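Local coordinates for serine proteinase inhibitor A (Sagittaria sagittifolia, PDB 3E8L), which probably inhibits trypsin and chymotrypsin simultaneously through two reactive sites, and kallikrein weakly, as a Kunitz-type inhibitor, at residues R47-V55 with Q115-F123; A155-N163 with L170-T178. The protein carries 2 engineered substitutions. One frame throughout, in Å; residues are numbered along the deposited sequence. Where two conformers were deposited one is given.

Interaction 1 (R47-V55 with Q115-F123); sequences RKDACKSYV and QPITAGDYF. Engineered in segment 47-55: Arg-47 (natural residue His).
The carbonyl oxygen of Ala-119 takes two bonds: one from Ser-53 N (3.1 Å, N-H...O angle 142°) and one from a water that also bonds Ser-53 OG. Ala-119 N returns a bond to Ser-53 O, and Val-55 N reaches Ile-117 O at 3.1 Å, so strand 52-55 runs antiparallel to 117-119. Beyond Ser-53, the CG2 of Val-55 lies 4.1 Å from CB of Ala-119, beside Trp-101, with Ile-117 nearby. Lys-52, bent at chi3 (-70°), runs its methylenes obliquely across Thr-118, CG 3.9 Å from its CB; a second water joins NZ to Thr-118 OG1. Lys-52 NZ stays 4.1 Å from Asp-121 OD2, too far for a salt bridge; that oxygen is hydrogen-bonded to Asn-127. In this beta-trefoil inhibitor the pairing carries an antiparallel sheet from strand 43-49 through 52-57 to 113-119; a type II' turn from Asp-49 to Lys-52 connects the first two, with Lys-48 and Asp-49 forming a classic beta bulge opposite Lys-52. Tyr-54 meets Pro-116 CB with its ring edge, while Lys-48 CD covers one ring face; Lys-48 NZ forms a salt bridge with Glu-107, and Tyr-54 OH hydrogen-bonds it. At the far end, Cys-51 SG, disulfide-bonded to Cys-97, sits obliquely 3.4 Å from Tyr-122 CD1, and a basic side chain of another protein chain makes a cation-pi contact with that ring.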
loop_
_atom_site.group_PDB
_atom_site.type_symbol
_atom_site.label_atom_id
_atom_site.label_comp_id
_atom_site.label_asym_id
_atom_site.label_seq_id
_atom_site.Cartn_x
_atom_site.Cartn_y
_atom_site.Cartn_z
ATOM N N ARG A 47 -9.182 2.510 -17.658
ATOM C CA ARG A 47 -9.807 1.307 -17.124
ATOM C C ARG A 47 -9.121 0.021 -17.620
ATOM O O ARG A 47 -8.859 -0.154 -18.809
ATOM C CB ARG A 47 -11.321 1.273 -17.406
ATOM C CG ARG A 47 -12.105 2.298 -16.594
ATOM C CD ARG A 47 -13.579 1.938 -16.450
ATOM N NE ARG A 47 -14.358 3.073 -15.942
ATOM C CZ ARG A 47 -15.093 3.891 -16.702
ATOM N NH1 ARG A 47 -15.755 4.899 -16.141
ATOM N NH2 ARG A 47 -15.175 3.709 -18.020
ATOM N N LYS A 48 -8.821 -0.855 -16.670
ATOM C CA LYS A 48 -8.387 -2.204 -16.947
ATOM C C LYS A 48 -9.524 -3.179 -16.622
ATOM O O LYS A 48 -10.077 -3.817 -17.503
ATOM C CB LYS A 48 -7.144 -2.507 -16.112
ATOM C CG LYS A 48 -6.557 -3.876 -16.294
ATOM C CD LYS A 48 -5.217 -3.958 -15.578
ATOM C CE LYS A 48 -4.904 -5.405 -15.165
ATOM N NZ LYS A 48 -4.516 -6.241 -16.315
ATOM N N ASP A 49 -9.876 -3.270 -15.340
ATOM C CA ASP A 49 -10.821 -4.261 -14.846
ATOM C C ASP A 49 -11.188 -3.968 -13.409
ATOM O O ASP A 49 -10.384 -3.486 -12.651
ATOM C CB ASP A 49 -10.207 -5.660 -14.917
ATOM C CG ASP A 49 -11.228 -6.764 -14.667
ATOM O OD1 ASP A 49 -12.470 -6.533 -14.806
ATOM O OD2 ASP A 49 -10.767 -7.872 -14.332
ATOM N N ALA A 50 -12.425 -4.324 -13.073
ATOM C CA ALA A 50 -12.988 -4.155 -11.743
ATOM C C ALA A 50 -12.739 -2.754 -11.235
ATOM O O ALA A 50 -13.085 -1.779 -11.890
ATOM C CB ALA A 50 -12.421 -5.182 -10.786
ATOM N N CYS A 51 -12.142 -2.661 -10.061
ATOM C CA CYS A 51 -11.774 -1.377 -9.515
ATOM C C CYS A 51 -10.366 -0.997 -10.032
ATOM O O CYS A 51 -9.781 -0.065 -9.518
ATOM C CB CYS A 51 -11.862 -1.399 -7.963
ATOM S SG CYS A 51 -13.250 -2.365 -7.144
ATOM N N LYS A 52 -9.842 -1.687 -11.063
ATOM C CA LYS A 52 -8.451 -1.456 -11.476
ATOM C C LYS A 52 -8.244 -0.718 -12.812
ATOM O O LYS A 52 -8.962 -0.939 -13.786
ATOM C CB LYS A 52 -7.714 -2.791 -11.483
ATOM C CG LYS A 52 -6.214 -2.713 -11.687
ATOM C CD LYS A 52 -5.591 -4.103 -11.619
ATOM C CE LYS A 52 -5.638 -4.659 -10.216
ATOM N NZ LYS A 52 -4.821 -5.891 -10.141
ATOM N N SER A 53 -7.235 0.147 -12.837
ATOM C CA SER A 53 -6.926 1.000 -13.982
ATOM C C SER A 53 -5.444 0.934 -14.314
ATOM O O SER A 53 -4.631 0.555 -13.456
ATOM C CB SER A 53 -7.265 2.454 -13.653
ATOM O OG SER A 53 -8.650 2.710 -13.728
ATOM N N TYR A 54 -5.079 1.306 -15.546
ATOM C CA TYR A 54 -3.662 1.514 -15.865
ATOM C C TYR A 54 -3.327 2.960 -15.562
ATOM O O TYR A 54 -4.108 3.853 -15.924
ATOM C CB TYR A 54 -3.361 1.250 -17.335
ATOM C CG TYR A 54 -3.568 -0.171 -17.792
ATOM C CD1 TYR A 54 -2.576 -1.114 -17.627
ATOM C CD2 TYR A 54 -4.749 -0.559 -18.417
ATOM C CE1 TYR A 54 -2.741 -2.410 -18.060
ATOM C CE2 TYR A 54 -4.937 -1.864 -18.855
ATOM C CZ TYR A 54 -3.916 -2.794 -18.671
ATOM O OH TYR A 54 -4.062 -4.103 -19.092
ATOM N N VAL A 55 -2.189 3.182 -14.894
ATOM C CA VAL A 55 -1.581 4.508 -14.817
ATOM C C VAL A 55 -0.945 4.844 -16.173
ATOM O O VAL A 55 -0.024 4.163 -16.643
ATOM C CB VAL A 55 -0.514 4.603 -13.707
ATOM C CG1 VAL A 55 -0.016 6.045 -13.578
ATOM C CG2 VAL A 55 -1.062 4.125 -12.390
ATOM N N GLN A 115 5.413 -5.109 -16.739
ATOM C CA GLN A 115 4.683 -4.979 -15.494
ATOM C C GLN A 115 4.149 -3.552 -15.411
ATOM O O GLN A 115 4.916 -2.624 -15.178
ATOM C CB GLN A 115 5.594 -5.259 -14.304
ATOM C CG GLN A 115 6.169 -6.644 -14.264
ATOM C CD GLN A 115 7.021 -6.837 -13.041
ATOM O OE1 GLN A 115 8.250 -6.749 -13.110
ATOM N NE2 GLN A 115 6.371 -7.030 -11.890
ATOM N N PRO A 116 2.827 -3.362 -15.610
ATOM C CA PRO A 116 2.344 -1.980 -15.531
ATOM C C PRO A 116 2.262 -1.494 -14.098
ATOM O O PRO A 116 2.253 -2.305 -13.175
ATOM C CB PRO A 116 0.932 -2.068 -16.121
ATOM C CG PRO A 116 0.540 -3.484 -15.983
ATOM C CD PRO A 116 1.788 -4.285 -16.101
ATOM N N ILE A 117 2.237 -0.177 -13.913
ATOM C CA ILE A 117 1.807 0.393 -12.653
ATOM C C ILE A 117 0.295 0.497 -12.802
ATOM O O ILE A 117 -0.201 1.008 -13.818
ATOM C CB ILE A 117 2.396 1.802 -12.405
ATOM C CG1 ILE A 117 3.920 1.789 -12.551
ATOM C CG2 ILE A 117 2.002 2.301 -11.031
ATOM C CD1 ILE A 117 4.601 0.672 -11.785
ATOM N N THR A 118 -0.436 -0.025 -11.822
ATOM C CA THR A 118 -1.890 0.044 -11.849
ATOM C C THR A 118 -2.342 0.966 -10.723
ATOM O O THR A 118 -1.513 1.418 -9.921
ATOM C CB THR A 118 -2.561 -1.365 -11.768
ATOM O OG1 THR A 118 -2.235 -1.991 -10.520
ATOM C CG2 THR A 118 -2.096 -2.244 -12.907
ATOM N N ALA A 119 -3.636 1.267 -10.675
ATOM C CA ALA A 119 -4.179 2.049 -9.593
ATOM C C ALA A 119 -5.543 1.528 -9.265
ATOM O O ALA A 119 -6.397 1.385 -10.149
ATOM C CB ALA A 119 -4.272 3.513 -9.987
ATOM N N GLY A 120 -5.767 1.263 -7.989
ATOM C CA GLY A 120 -7.078 0.867 -7.524
ATOM C C GLY A 120 -7.211 -0.632 -7.418
ATOM O O GLY A 120 -6.643 -1.369 -8.221
ATOM N N ASP A 121 -7.961 -1.078 -6.423
ATOM C CA ASP A 121 -8.300 -2.496 -6.256
ATOM C C ASP A 121 -9.385 -2.545 -5.192
ATOM O O ASP A 121 -9.667 -1.535 -4.538
ATOM C CB ASP A 121 -7.067 -3.302 -5.807
ATOM C CG ASP A 121 -7.068 -4.744 -6.311
ATOM O OD1 ASP A 121 -8.107 -5.263 -6.760
ATOM O OD2 ASP A 121 -5.994 -5.375 -6.235
ATOM N N TYR A 122 -10.015 -3.699 -5.031
ATOM C CA TYR A 122 -10.972 -3.887 -3.956
ATOM C C TYR A 122 -10.309 -3.474 -2.643
ATOM O O TYR A 122 -9.225 -3.967 -2.317
ATOM C CB TYR A 122 -11.371 -5.350 -3.913
ATOM C CG TYR A 122 -12.174 -5.799 -5.109
ATOM C CD1 TYR A 122 -13.448 -5.262 -5.356
ATOM C CD2 TYR A 122 -11.689 -6.769 -5.984
ATOM C CE1 TYR A 122 -14.205 -5.669 -6.430
ATOM C CE2 TYR A 122 -12.452 -7.194 -7.082
ATOM C CZ TYR A 122 -13.706 -6.628 -7.296
ATOM O OH TYR A 122 -14.488 -7.011 -8.355
ATOM N N PHE A 123 -10.930 -2.564 -1.894
ATOM C CA PHE A 123 -10.267 -1.988 -0.711
ATOM C C PHE A 123 -9.733 -3.053 0.243
ATOM O O PHE A 123 -8.696 -2.845 0.875
ATOM C CB PHE A 123 -11.194 -1.054 0.061
ATOM C CG PHE A 123 -12.243 -1.777 0.864
ATOM C CD1 PHE A 123 -13.386 -2.284 0.246
ATOM C CD2 PHE A 123 -12.079 -1.966 2.234
ATOM C CE1 PHE A 123 -14.352 -2.959 0.989
ATOM C CE2 PHE A 123 -13.043 -2.643 2.984
ATOM C CZ PHE A 123 -14.172 -3.143 2.365
HETATM O O HOH W 1 -2.049 -4.600 -10.522
HETATM O O HOH W 2 -8.985 2.972 -10.788
#

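Interaction 2 (A155-N163 with L170-T178); sequences ACPEVGSFN and LGIGGEHFT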
loop_
_atom_site.group_PDB
_atom_site.type_symbol
_atom_site.label_atom_id
_atom_site.label_comp_id
_atom_site.label_asym_id
_atom_site.label_seq_id
_atom_site.Cartn_x
_atom_site.Cartn_y
_atom_site.Cartn_z
ATOM N N ALA A 155 17.035 -1.788 -3.103
ATOM C CA ALA A 155 17.062 -0.779 -4.161
ATOM C C ALA A 155 15.958 -1.130 -5.138
ATOM O O ALA A 155 15.989 -2.171 -5.799
ATOM C CB ALA A 155 18.391 -0.750 -4.863
ATOM N N CYS A 156 14.980 -0.251 -5.235
ATOM C CA CYS A 156 13.796 -0.517 -6.041
ATOM C C CYS A 156 14.031 -0.303 -7.540
ATOM O O CYS A 156 14.879 0.523 -7.925
ATOM C CB CYS A 156 12.639 0.358 -5.540
ATOM S SG CYS A 156 12.409 0.122 -3.803
ATOM N N PRO A 157 13.288 -1.052 -8.386
ATOM C CA PRO A 157 13.360 -0.825 -9.832
ATOM C C PRO A 157 12.734 0.511 -10.168
ATOM O O PRO A 157 11.705 0.884 -9.599
ATOM C CB PRO A 157 12.501 -1.947 -10.433
ATOM C CG PRO A 157 11.928 -2.692 -9.300
ATOM C CD PRO A 157 12.285 -2.069 -8.018
ATOM N N GLU A 158 13.363 1.217 -11.094
ATOM C CA GLU A 158 12.808 2.430 -11.670
ATOM C C GLU A 158 11.500 2.193 -12.442
ATOM O O GLU A 158 11.276 1.105 -12.987
ATOM C CB GLU A 158 13.845 2.989 -12.627
ATOM C CG GLU A 158 13.565 4.388 -13.099
ATOM C CD GLU A 158 14.836 5.073 -13.556
ATOM O OE1 GLU A 158 15.919 4.706 -13.027
ATOM O OE2 GLU A 158 14.744 5.960 -14.445
ATOM N N VAL A 159 10.650 3.222 -12.479
ATOM C CA VAL A 159 9.456 3.262 -13.317
ATOM C C VAL A 159 9.747 4.029 -14.603
ATOM O O VAL A 159 10.324 5.122 -14.573
ATOM C CB VAL A 159 8.316 3.931 -12.576
ATOM C CG1 VAL A 159 7.228 4.374 -13.533
ATOM C CG2 VAL A 159 7.754 2.992 -11.504
ATOM N N GLY A 160 9.364 3.446 -15.736
ATOM C CA GLY A 160 9.486 4.102 -17.043
ATOM C C GLY A 160 8.219 4.004 -17.882
ATOM O O GLY A 160 7.195 3.499 -17.425
ATOM N N SER A 161 8.290 4.479 -19.118
ATOM C CA SER A 161 7.107 4.541 -19.969
ATOM C C SER A 161 7.113 3.507 -21.107
ATOM O O SER A 161 8.184 3.168 -21.651
ATOM C CB SER A 161 6.983 5.942 -20.559
ATOM O OG SER A 161 8.037 6.171 -21.472
ATOM N N PHE A 162 5.916 3.037 -21.467
ATOM C CA PHE A 162 5.716 2.126 -22.594
ATOM C C PHE A 162 4.656 2.638 -23.579
ATOM O O PHE A 162 3.536 2.948 -23.175
ATOM C CB PHE A 162 5.273 0.745 -22.089
ATOM C CG PHE A 162 6.278 0.058 -21.223
ATOM C CD1 PHE A 162 7.187 -0.836 -21.779
ATOM C CD2 PHE A 162 6.305 0.279 -19.848
ATOM C CE1 PHE A 162 8.133 -1.499 -20.976
ATOM C CE2 PHE A 162 7.244 -0.375 -19.044
ATOM C CZ PHE A 162 8.161 -1.276 -19.617
ATOM N N ASN A 163 4.992 2.708 -24.864
ATOM C CA ASN A 163 4.005 3.078 -25.894
ATOM C C ASN A 163 3.148 1.858 -26.220
ATOM O O ASN A 163 3.584 0.948 -26.925
ATOM C CB ASN A 163 4.671 3.663 -27.156
ATOM C CG ASN A 163 3.654 4.122 -28.231
ATOM O OD1 ASN A 163 3.902 5.090 -28.961
ATOM N ND2 ASN A 163 2.530 3.418 -28.346
ATOM N N LEU A 170 2.702 3.632 -17.820
ATOM C CA LEU A 170 3.834 3.486 -16.934
ATOM C C LEU A 170 3.980 2.033 -16.550
ATOM O O LEU A 170 2.978 1.329 -16.402
ATOM C CB LEU A 170 3.650 4.344 -15.689
ATOM C CG LEU A 170 3.638 5.861 -15.859
ATOM C CD1 LEU A 170 3.833 6.474 -14.517
ATOM C CD2 LEU A 170 4.751 6.299 -16.808
ATOM N N GLY A 171 5.222 1.580 -16.400
ATOM C CA GLY A 171 5.496 0.240 -15.891
ATOM C C GLY A 171 6.909 0.162 -15.341
ATOM O O GLY A 171 7.633 1.164 -15.326
ATOM N N ILE A 172 7.293 -1.016 -14.851
ATOM C CA ILE A 172 8.636 -1.259 -14.373
ATOM C C ILE A 172 9.528 -1.319 -15.597
ATOM O O ILE A 172 9.217 -2.034 -16.567
ATOM C CB ILE A 172 8.716 -2.593 -13.597
ATOM C CG1 ILE A 172 7.763 -2.586 -12.401
ATOM C CG2 ILE A 172 10.175 -2.948 -13.209
ATOM C CD1 ILE A 172 7.973 -1.457 -11.360
ATOM N N GLY A 173 10.616 -0.558 -15.552
ATOM C CA GLY A 173 11.571 -0.492 -16.654
ATOM C C GLY A 173 11.079 0.445 -17.724
ATOM O O GLY A 173 10.551 1.511 -17.431
ATOM N N GLY A 174 11.228 0.043 -18.975
ATOM C CA GLY A 174 10.762 0.839 -20.097
ATOM C C GLY A 174 11.664 1.995 -20.447
ATOM O O GLY A 174 12.878 1.925 -20.321
ATOM N N GLU A 175 11.045 3.064 -20.911
ATOM C CA GLU A 175 11.770 4.202 -21.426
ATOM C C GLU A 175 11.886 5.211 -20.308
ATOM O O GLU A 175 11.011 5.279 -19.420
ATOM C CB GLU A 175 11.029 4.804 -22.625
ATOM C CG GLU A 175 11.925 5.155 -23.810
ATOM C CD GLU A 175 11.909 4.085 -24.902
ATOM O OE1 GLU A 175 11.212 4.312 -25.924
ATOM O OE2 GLU A 175 12.588 3.027 -24.740
ATOM N N HIS A 176 12.971 5.976 -20.354
ATOM C CA HIS A 176 13.271 7.036 -19.406
ATOM C C HIS A 176 12.051 7.957 -19.282
ATOM O O HIS A 176 11.495 8.406 -20.282
ATOM C CB HIS A 176 14.525 7.763 -19.917
ATOM C CG HIS A 176 14.906 8.991 -19.146
ATOM N ND1 HIS A 176 14.600 10.267 -19.580
ATOM C CD2 HIS A 176 15.607 9.142 -17.997
ATOM C CE1 HIS A 176 15.074 11.151 -18.717
ATOM N NE2 HIS A 176 15.694 10.494 -17.749
ATOM N N PHE A 177 11.613 8.192 -18.049
ATOM C CA PHE A 177 10.413 8.976 -17.763
ATOM C C PHE A 177 10.672 9.793 -16.501
ATOM O O PHE A 177 11.018 9.225 -15.460
ATOM C CB PHE A 177 9.223 8.029 -17.564
ATOM C CG PHE A 177 7.890 8.715 -17.395
ATOM C CD1 PHE A 177 7.196 9.231 -18.511
ATOM C CD2 PHE A 177 7.292 8.805 -16.134
ATOM C CE1 PHE A 177 5.941 9.852 -18.370
ATOM C CE2 PHE A 177 6.038 9.428 -15.976
ATOM C CZ PHE A 177 5.362 9.951 -17.099
ATOM N N THR A 178 10.518 11.098 -16.573
ATOM C CA THR A 178 10.766 11.978 -15.461
ATOM C C THR A 178 9.548 12.847 -15.196
ATOM O O THR A 178 8.781 13.075 -16.069
ATOM C CB THR A 178 12.067 12.787 -15.622
ATOM O OG1 THR A 178 11.917 13.772 -16.603
ATOM C CG2 THR A 178 13.137 11.986 -16.057
HETATM O O HOH W 3 12.448 6.074 -16.070
HETATM O O HOH W 4 10.063 7.530 -13.438
#
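Phe-162 lays its ring against the backbone of Gly-171 to Gly-174, the tight part of the contact. With CG beside the backbone N (chi1 -63°), the ring presents its edge to Ile-172 O, 3.3 Å from CZ, while Gly-174 CA sits over one face in a CH-pi contact, 3.8 Å from the centroid. A side chain on Gly-171 would strike this ring, one on Gly-174 both the ring and Ser-161 O. Replacing Phe-162 with an alanine would probably open a gap beside these glycines and deprive Gly-174 of its CH-pi partner. Gly-160 and Gly-171 exchange N-H...O bonds that meet each carbonyl nearly end-on, and Gly-173 N reaches Glu-158 O at 3.1 Å, almost straight (176°). The chain then crosses to the other edge of strand 159-163, where Ser-161 N meets Glu-175 O at 2.9 Å on a lone pair, in the carbonyl plane. Toward Glu-158 and His-176 the fit is looser and bridged by water: two waters donate to Val-159 O, one also bonding Glu-158 OE2 and Phe-177 N, the other Phe-177 O. The motif is a trefoil beta hairpin, strands 159-164 and 167-172, whose exit segment pairs back along the first strand.

How the interactions relate
Both segments of interaction 1 precede those of interaction 2 in the chain, within one beta-trefoil domain, and the centres of the two contacts are about 17 Å apart. They nevertheless touch directly. Strand 113-119 of interaction 1 lies against strand 167-172 of interaction 2, with probable hydrogen bonds from Ile-172 N to Gln-115 O (2.9 Å) and from Ile-117 N to Leu-170 O (3.0 Å). Val-55 shares a backbone bond with Leu-170. Strand 167-172 thus links the late hairpin 159-164/167-172 to the sheet holding strands 52-57 and 113-119, consistent with the closed beta-trefoil of Kunitz-type inhibitors.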